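Local atomic coordinates of aldehyde dehydrogenase (Burkholderia cenocepacia, PDB entry 4O6R), a protein that probably oxidises aldehydes to carboxylic acids with NAD(P)+ as electron acceptor, and binds AMP in a nucleotide pocket. Residues A[26-30]-A[40-44]; A[79-84]-A[113-118]; A[99-104]-A[282-286]. All blocks are in the same frame, centred on the assembly; numbering follows the deposited sequence.

In the fold
From the N terminus, contact 1 comes first: 26-30 and 40-44 face each other across a beta hairpin that is complete before any helix of the chain begins. The next two contacts cross, because their segments alternate. Contact 2 closes a mostly helical excursion by setting helix 69-85 against helix 102-123. Contact 3 starts inside that excursion, at the turn leading into helix 102-123, and reaches 178 residues ahead to the loop after helix 270-282. Helix 102-123 therefore serves both, its start in contact 3, its second half in contact 2, with about 9 Å between their nearest atoms. Contact 1 touches neither, about 17 Å from contact 2 and about 9 Å from contact 3 at the nearest atoms.

Contact 1 (A[26-30]-A[40-44]); sequences GTIDV and TKIAA
A two-stranded antiparallel hairpin, strands 27-32 and 37-43, is built here around Ile28 and Ile42, which form a hydrogen-bonded pair. Ile42 N donates a hydrogen bond to Ile28 O at 2.9 Å, and Ile28 N returns the bond to Ile42 O at 3.0 Å. The pairing carries on toward the start of the first strand, where Ala44 N reaches Gly26 O at 2.9 Å, and a water bridges Gly26 N and Ala44 O. Asp29 and Lys41 stand next to each other as a non-hydrogen-bonded pair, their side chains running the same way off one face. The lysine chain is extended until its last torsion, which bends (chi4 -68°) and turns NZ in to Asp29 OD1 at 2.6 Å, on the syn lone pair. A second water spans Asp29 OD2 and Lys41 NZ, so both carboxylate oxygens are tied to the ammonium group.

The other face is greasy. Val30 CG2 lies 3.9 Å from Ile42 CG2, the two side chains crossing at about a right angle, and Ile28 CD1 packs 3.7 Å from Ala44 CB. Beneath this face lie Pro186 and, at the start of helix 187-199, Leu187, together with Tyr212; the side chain of Ile28 comes to about 4 Å from that of Glu183, a residue that binds AMP. The result is an amphipathic beta hairpin, with a salt bridge on one face and aliphatic side chains packed against the nucleotide-binding domain on the other.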
loop_
_atom_site.group_PDB
_atom_site.type_symbol
_atom_site.label_atom_id
_atom_site.label_comp_id
_atom_site.label_asym_id
_atom_site.label_seq_id
_atom_site.Cartn_x
_atom_site.Cartn_y
_atom_site.Cartn_z
ATOM N N GLY A 26 31.354 -22.525 30.040
ATOM C CA GLY A 26 32.035 -21.249 30.159
ATOM C C GLY A 26 31.133 -20.157 30.715
ATOM O O GLY A 26 29.894 -20.216 30.601
ATOM N N THR A 27 31.760 -19.164 31.322
ATOM C CA THR A 27 31.068 -17.988 31.790
ATOM C C THR A 27 31.793 -16.709 31.415
ATOM O O THR A 27 32.968 -16.727 31.037
ATOM C CB THR A 27 30.899 -17.998 33.308
ATOM O OG1 THR A 27 32.183 -18.085 33.920
ATOM C CG2 THR A 27 30.051 -19.161 33.715
ATOM N N ILE A 28 31.052 -15.612 31.526
ATOM C CA ILE A 28 31.561 -14.263 31.338
ATOM C C ILE A 28 31.148 -13.386 32.521
ATOM O O ILE A 28 30.005 -13.462 32.976
ATOM C CB ILE A 28 31.043 -13.690 30.032
ATOM C CG1 ILE A 28 31.772 -14.387 28.868
ATOM C CG2 ILE A 28 31.287 -12.198 29.986
ATOM C CD1 ILE A 28 31.174 -14.146 27.498
ATOM N N ASP A 29 32.079 -12.571 33.021
ATOM C CA ASP A 29 31.772 -11.665 34.133
ATOM C C ASP A 29 31.049 -10.423 33.594
ATOM O O ASP A 29 31.489 -9.839 32.605
ATOM C CB ASP A 29 33.044 -11.229 34.874
ATOM C CG ASP A 29 33.612 -12.293 35.806
ATOM O OD1 ASP A 29 33.123 -13.438 35.888
ATOM O OD2 ASP A 29 34.590 -11.955 36.495
ATOM N N VAL A 30 29.945 -10.045 34.241
ATOM C CA VAL A 30 29.172 -8.868 33.862
ATOM C C VAL A 30 29.450 -7.815 34.901
ATOM O O VAL A 30 29.259 -8.054 36.094
ATOM C CB VAL A 30 27.675 -9.144 33.808
ATOM C CG1 VAL A 30 26.903 -7.864 33.472
ATOM C CG2 VAL A 30 27.404 -10.233 32.771
ATOM N N THR A 40 27.408 -10.352 38.247
ATOM C CA THR A 40 27.187 -11.782 38.203
ATOM C C THR A 40 28.031 -12.349 37.084
ATOM O O THR A 40 28.593 -11.602 36.277
ATOM C CB THR A 40 25.702 -12.112 37.902
ATOM O OG1 THR A 40 25.505 -13.532 37.897
ATOM C CG2 THR A 40 25.254 -11.539 36.484
ATOM N N LYS A 41 28.088 -13.673 37.022
ATOM C CA LYS A 41 28.602 -14.369 35.854
ATOM C C LYS A 41 27.408 -14.811 35.018
ATOM O O LYS A 41 26.374 -15.173 35.578
ATOM C CB LYS A 41 29.432 -15.606 36.282
ATOM C CG LYS A 41 30.556 -15.285 37.257
ATOM C CD LYS A 41 31.383 -16.527 37.595
ATOM C CE LYS A 41 32.655 -16.154 38.334
ATOM N NZ LYS A 41 33.604 -15.403 37.460
ATOM N N ILE A 42 27.535 -14.761 33.691
ATOM C CA ILE A 42 26.524 -15.342 32.809
ATOM C C ILE A 42 27.099 -16.548 32.072
ATOM O O ILE A 42 28.304 -16.652 31.891
ATOM C CB ILE A 42 26.032 -14.359 31.726
ATOM C CG1 ILE A 42 27.204 -13.735 30.975
ATOM C CG2 ILE A 42 25.121 -13.305 32.338
ATOM C CD1 ILE A 42 26.862 -13.324 29.572
ATOM N N ALA A 43 26.233 -17.445 31.633
ATOM C CA ALA A 43 26.653 -18.493 30.732
ATOM C C ALA A 43 27.183 -17.893 29.410
ATOM O O ALA A 43 26.628 -16.917 28.891
ATOM C CB ALA A 43 25.515 -19.466 30.504
ATOM N N ALA A 44 28.293 -18.443 28.906
ATOM C CA ALA A 44 28.971 -17.934 27.700
ATOM C C ALA A 44 28.758 -18.866 26.504
ATOM O O ALA A 44 29.419 -19.912 26.375
ATOM C CB ALA A 44 30.455 -17.775 27.975
HETATM O O HOH W 1 30.895 -22.008 27.237
HETATM O O HOH W 2 34.218 -13.069 39.226
#

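Contact 2 (A[79-84]-A[113-118]); sequences LADAIE and TAACFR
Helices 69-85 and 102-123 run nearly antiparallel here, their segment axes 8.3 Å apart at an angle of 167°, and they come closest at Ala80 and Ala114. The small residues permit this: Ala80 CB sits 3.4 Å from Ala114 O, against the backbone of the opposite helix. To one side the contact is apolar. Leu79 sets CD2 over the centre of the Phe117 ring, 3.5 Å from the centroid and almost exactly on the ring normal, a CH-pi contact, while Ile83 CD1 comes within 3.5 Å of Phe117 CD2.

To the other side Arg118 crosses both acidic chains roughly at right angles, and the bend at chi3 (-62°) swings its guanidinium over Ala80 CB. Its NH2 is shared, bonding Asp81 OD1 at 2.9 Å on the anti side and Glu84 OE1 at 2.8 Å from above the carboxylate plane. NH1 takes Glu84 OE2 at 3.0 Å, which makes an end-on, two-nitrogen grip on the glutamate. A water accepts from NE, so all three guanidinium nitrogens have partners in this network.

Glu84 also forms a salt bridge with Arg74 of the second subunit, which brings the charged side to a subunit boundary. The apolar side is roofed within the chain: Leu79 and Ile83 rest on helix 187-199, and Thr113 and Phe117 on helix 159-172.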
loop_
_atom_site.group_PDB
_atom_site.type_symbol
_atom_site.label_atom_id
_atom_site.label_comp_id
_atom_site.label_asym_id
_atom_site.label_seq_id
_atom_site.Cartn_x
_atom_site.Cartn_y
_atom_site.Cartn_z
ATOM N N LEU A 79 3.197 -9.345 25.909
ATOM C CA LEU A 79 4.572 -9.042 26.311
ATOM C C LEU A 79 4.727 -7.560 26.680
ATOM O O LEU A 79 5.345 -7.227 27.714
ATOM C CB LEU A 79 5.568 -9.389 25.226
ATOM C CG LEU A 79 7.043 -9.118 25.577
ATOM C CD1 LEU A 79 7.494 -9.902 26.788
ATOM C CD2 LEU A 79 7.898 -9.449 24.372
ATOM N N ALA A 80 4.153 -6.689 25.846
ATOM C CA ALA A 80 4.221 -5.254 26.086
ATOM C C ALA A 80 3.619 -4.907 27.439
ATOM O O ALA A 80 4.180 -4.107 28.220
ATOM C CB ALA A 80 3.509 -4.493 24.992
ATOM N N ASP A 81 2.479 -5.514 27.729
ATOM C CA ASP A 81 1.835 -5.267 29.021
ATOM C C ASP A 81 2.689 -5.757 30.161
ATOM O O ASP A 81 2.792 -5.087 31.184
ATOM C CB ASP A 81 0.471 -5.953 29.101
ATOM C CG ASP A 81 -0.592 -5.252 28.272
ATOM O OD1 ASP A 81 -0.432 -4.055 27.922
ATOM O OD2 ASP A 81 -1.620 -5.904 28.003
ATOM N N ALA A 82 3.278 -6.933 30.006
ATOM C CA ALA A 82 4.119 -7.522 31.077
ATOM C C ALA A 82 5.365 -6.652 31.358
ATOM O O ALA A 82 5.799 -6.472 32.507
ATOM C CB ALA A 82 4.532 -8.932 30.697
ATOM N N ILE A 83 5.947 -6.121 30.296
ATOM C CA ILE A 83 7.070 -5.198 30.441
ATOM C C ILE A 83 6.647 -3.997 31.273
ATOM O O ILE A 83 7.305 -3.653 32.282
ATOM C CB ILE A 83 7.613 -4.760 29.066
ATOM C CG1 ILE A 83 8.307 -5.946 28.391
ATOM C CG2 ILE A 83 8.556 -3.562 29.194
ATOM C CD1 ILE A 83 8.534 -5.759 26.883
ATOM N N GLU A 84 5.524 -3.389 30.904
ATOM C CA GLU A 84 5.019 -2.254 31.664
ATOM C C GLU A 84 4.721 -2.609 33.120
ATOM O O GLU A 84 5.040 -1.823 34.015
ATOM C CB GLU A 84 3.808 -1.622 30.987
ATOM C CG GLU A 84 4.242 -0.855 29.741
ATOM C CD GLU A 84 3.099 -0.362 28.849
ATOM O OE1 GLU A 84 1.929 -0.743 29.069
ATOM O OE2 GLU A 84 3.397 0.368 27.879
ATOM N N THR A 113 10.622 0.230 24.740
ATOM C CA THR A 113 10.609 -1.211 24.514
ATOM C C THR A 113 9.189 -1.724 24.500
ATOM O O THR A 113 8.799 -2.405 23.576
ATOM C CB THR A 113 11.440 -1.949 25.594
ATOM O OG1 THR A 113 12.754 -1.392 25.634
ATOM C CG2 THR A 113 11.552 -3.406 25.291
ATOM N N ALA A 114 8.401 -1.370 25.511
ATOM C CA ALA A 114 6.985 -1.743 25.531
ATOM C C ALA A 114 6.217 -1.242 24.282
ATOM O O ALA A 114 5.458 -1.986 23.662
ATOM C CB ALA A 114 6.334 -1.256 26.811
ATOM N N ALA A 115 6.425 0.010 23.933
ATOM C CA ALA A 115 5.745 0.629 22.802
ATOM C C ALA A 115 6.052 -0.086 21.501
ATOM O O ALA A 115 5.169 -0.276 20.668
ATOM C CB ALA A 115 6.136 2.093 22.683
ATOM N N CYS A 116 7.297 -0.498 21.327
ATOM C CA CYS A 116 7.697 -1.175 20.100
ATOM C C CYS A 116 7.110 -2.582 20.015
ATOM O O CYS A 116 6.596 -2.954 18.979
ATOM C CB CYS A 116 9.217 -1.208 19.970
ATOM S SG CYS A 116 9.803 -1.843 18.369
ATOM N N PHE A 117 7.156 -3.360 21.111
ATOM C CA PHE A 117 6.508 -4.655 21.095
ATOM C C PHE A 117 4.997 -4.463 20.860
ATOM O O PHE A 117 4.407 -5.244 20.134
ATOM C CB PHE A 117 6.758 -5.439 22.380
ATOM C CG PHE A 117 8.080 -6.182 22.396
ATOM C CD1 PHE A 117 8.363 -7.160 21.455
ATOM C CD2 PHE A 117 9.019 -5.927 23.388
ATOM C CE1 PHE A 117 9.564 -7.852 21.499
ATOM C CE2 PHE A 117 10.222 -6.629 23.427
ATOM C CZ PHE A 117 10.485 -7.598 22.478
ATOM N N ARG A 118 4.387 -3.441 21.464
ATOM C CA ARG A 118 2.950 -3.246 21.291
ATOM C C ARG A 118 2.636 -2.908 19.832
ATOM O O ARG A 118 1.721 -3.485 19.266
ATOM C CB ARG A 118 2.391 -2.197 22.231
ATOM C CG ARG A 118 0.908 -1.951 22.037
ATOM C CD ARG A 118 0.339 -1.099 23.151
ATOM N NE ARG A 118 0.477 -1.750 24.453
ATOM C CZ ARG A 118 1.236 -1.320 25.459
ATOM N NH1 ARG A 118 1.960 -0.216 25.351
ATOM N NH2 ARG A 118 1.235 -2.003 26.617
HETATM O O HOH W 3 -0.392 -4.409 24.719
#

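Contact 3 (A[99-104]-A[282-286]); sequences GHPIRD and FHNQG
Asp104 OD2, 3.7 Å from His283 CD2, receives two waters that carry the hydrogen bonding between the two segments. One also lies within bonding distance of Asn284 OD1, at 2.8 Å. The other accepts from Asn284 N at 2.9 Å and sits 3.0 Å from Gln285 OE1. These waters have more acceptors around them than protons to give, so the bonds probably alternate.

Asn284 OD1 hangs over the centre of the His100 ring, 3.1 Å above its plane, with ring and amide planes 73° apart. It makes no hydrogen bond to that ring: His100 ND1 bonds Asp109 OD2 and NE2 bonds Asn157 O weakly, both outside the two segments. The ND2 of Asn284 is held by the carbonyls of Gln287 and Asn157. Gln285 bends at chi2 (64°), which brings OE1 to 3.4 Å from Pro101 CD; that oxygen also accepts from Gly329 N. Asn284, Gln285 and Gly286 all have left-handed helical backbone angles, and the turn is closed by Gly286 N to His283 O at 3.1 Å.

His283 has its own polar partner in Lys448. Asn284, Gln285 and Gly286 open the Asn-Gln-Gly-Gln-x-Cys motif, whose cysteine is the nucleophile in aldehyde dehydrogenases. The chemistry therefore implies a hydrated, indirect joint between the start of helix 102-123 and this loop, whose amides are fixed largely by backbone groups and waters.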
loop_
_atom_site.group_PDB
_atom_site.type_symbol
_atom_site.label_atom_id
_atom_site.label_comp_id
_atom_site.label_asym_id
_atom_site.label_seq_id
_atom_site.Cartn_x
_atom_site.Cartn_y
_atom_site.Cartn_z
ATOM N N GLY A 99 24.701 1.327 33.071
ATOM C CA GLY A 99 25.048 2.650 33.532
ATOM C C GLY A 99 24.052 3.748 33.176
ATOM O O GLY A 99 24.262 4.886 33.565
ATOM N N HIS A 100 22.993 3.454 32.435
ATOM C CA HIS A 100 22.012 4.477 32.119
ATOM C C HIS A 100 21.431 4.992 33.417
ATOM O O HIS A 100 21.099 4.180 34.275
ATOM C CB HIS A 100 20.865 3.915 31.324
ATOM C CG HIS A 100 21.248 3.358 29.987
ATOM N ND1 HIS A 100 20.314 2.850 29.108
ATOM C CD2 HIS A 100 22.454 3.169 29.406
ATOM C CE1 HIS A 100 20.925 2.390 28.033
ATOM N NE2 HIS A 100 22.226 2.585 28.179
ATOM N N PRO A 101 21.300 6.319 33.571
ATOM C CA PRO A 101 20.595 6.838 34.752
ATOM C C PRO A 101 19.213 6.187 34.918
ATOM O O PRO A 101 18.472 6.011 33.951
ATOM C CB PRO A 101 20.459 8.329 34.443
ATOM C CG PRO A 101 21.677 8.636 33.599
ATOM C CD PRO A 101 21.908 7.405 32.775
ATOM N N ILE A 102 18.861 5.841 36.145
ATOM C CA ILE A 102 17.552 5.252 36.442
ATOM C C ILE A 102 16.411 6.112 35.914
ATOM O O ILE A 102 15.400 5.605 35.474
ATOM C CB ILE A 102 17.421 4.959 37.965
ATOM C CG1 ILE A 102 16.130 4.194 38.307
ATOM C CG2 ILE A 102 17.517 6.239 38.773
ATOM C CD1 ILE A 102 15.992 2.804 37.694
ATOM N N ARG A 103 16.578 7.426 35.906
ATOM C CA ARG A 103 15.526 8.243 35.350
ATOM C C ARG A 103 15.296 7.958 33.839
ATOM O O ARG A 103 14.157 8.028 33.383
ATOM C CB ARG A 103 15.775 9.721 35.645
ATOM C CG ARG A 103 16.862 10.359 34.812
ATOM C CD ARG A 103 16.977 11.822 35.166
ATOM N NE ARG A 103 17.467 12.565 34.026
ATOM C CZ ARG A 103 17.330 13.873 33.845
ATOM N NH1 ARG A 103 16.779 14.643 34.789
ATOM N NH2 ARG A 103 17.813 14.425 32.726
ATOM N N ASP A 104 16.364 7.614 33.113
ATOM C CA ASP A 104 16.302 7.322 31.669
ATOM C C ASP A 104 15.771 5.902 31.417
ATOM O O ASP A 104 14.992 5.665 30.473
ATOM C CB ASP A 104 17.688 7.378 30.993
ATOM C CG ASP A 104 18.255 8.783 30.847
ATOM O OD1 ASP A 104 17.524 9.787 30.939
ATOM O OD2 ASP A 104 19.500 8.858 30.603
ATOM N N PHE A 282 24.242 14.237 24.729
ATOM C CA PHE A 282 24.508 13.800 26.108
ATOM C C PHE A 282 23.580 12.729 26.631
ATOM O O PHE A 282 23.985 11.976 27.526
ATOM C CB PHE A 282 24.638 15.003 27.057
ATOM C CG PHE A 282 25.716 15.965 26.619
ATOM C CD1 PHE A 282 26.989 15.493 26.284
ATOM C CD2 PHE A 282 25.469 17.309 26.489
ATOM C CE1 PHE A 282 27.974 16.346 25.840
ATOM C CE2 PHE A 282 26.456 18.162 26.053
ATOM C CZ PHE A 282 27.707 17.692 25.723
ATOM N N HIS A 283 22.378 12.611 26.067
ATOM C CA HIS A 283 21.518 11.506 26.455
ATOM C C HIS A 283 22.231 10.210 26.143
ATOM O O HIS A 283 22.894 10.092 25.117
ATOM C CB HIS A 283 20.158 11.523 25.771
ATOM C CG HIS A 283 19.399 10.244 25.933
ATOM N ND1 HIS A 283 19.222 9.357 24.905
ATOM C CD2 HIS A 283 18.828 9.670 27.022
ATOM C CE1 HIS A 283 18.529 8.311 25.324
ATOM N NE2 HIS A 283 18.299 8.467 26.614
ATOM N N ASN A 284 22.104 9.263 27.059
ATOM C CA ASN A 284 22.706 7.928 26.957
ATOM C C ASN A 284 24.220 8.005 26.936
ATOM O O ASN A 284 24.907 7.111 26.419
ATOM C CB ASN A 284 22.188 7.124 25.758
ATOM C CG ASN A 284 21.977 5.662 26.111
ATOM O OD1 ASN A 284 21.299 5.371 27.101
ATOM N ND2 ASN A 284 22.564 4.732 25.333
ATOM N N GLN A 285 24.738 9.091 27.505
ATOM C CA GLN A 285 26.164 9.301 27.560
ATOM C C GLN A 285 26.782 9.362 26.148
ATOM O O GLN A 285 27.936 8.995 25.928
ATOM C CB GLN A 285 26.808 8.198 28.402
ATOM C CG GLN A 285 26.404 8.154 29.878
ATOM C CD GLN A 285 24.939 7.853 30.165
ATOM O OE1 GLN A 285 24.213 8.711 30.690
ATOM N NE2 GLN A 285 24.483 6.640 29.805
ATOM N N GLY A 286 26.007 9.817 25.180
ATOM C CA GLY A 286 26.464 9.805 23.793
ATOM C C GLY A 286 26.613 8.456 23.120
ATOM O O GLY A 286 27.102 8.379 21.971
HETATM O O HOH W 4 21.031 6.538 29.613
HETATM O O HOH W 5 21.617 9.928 29.809
#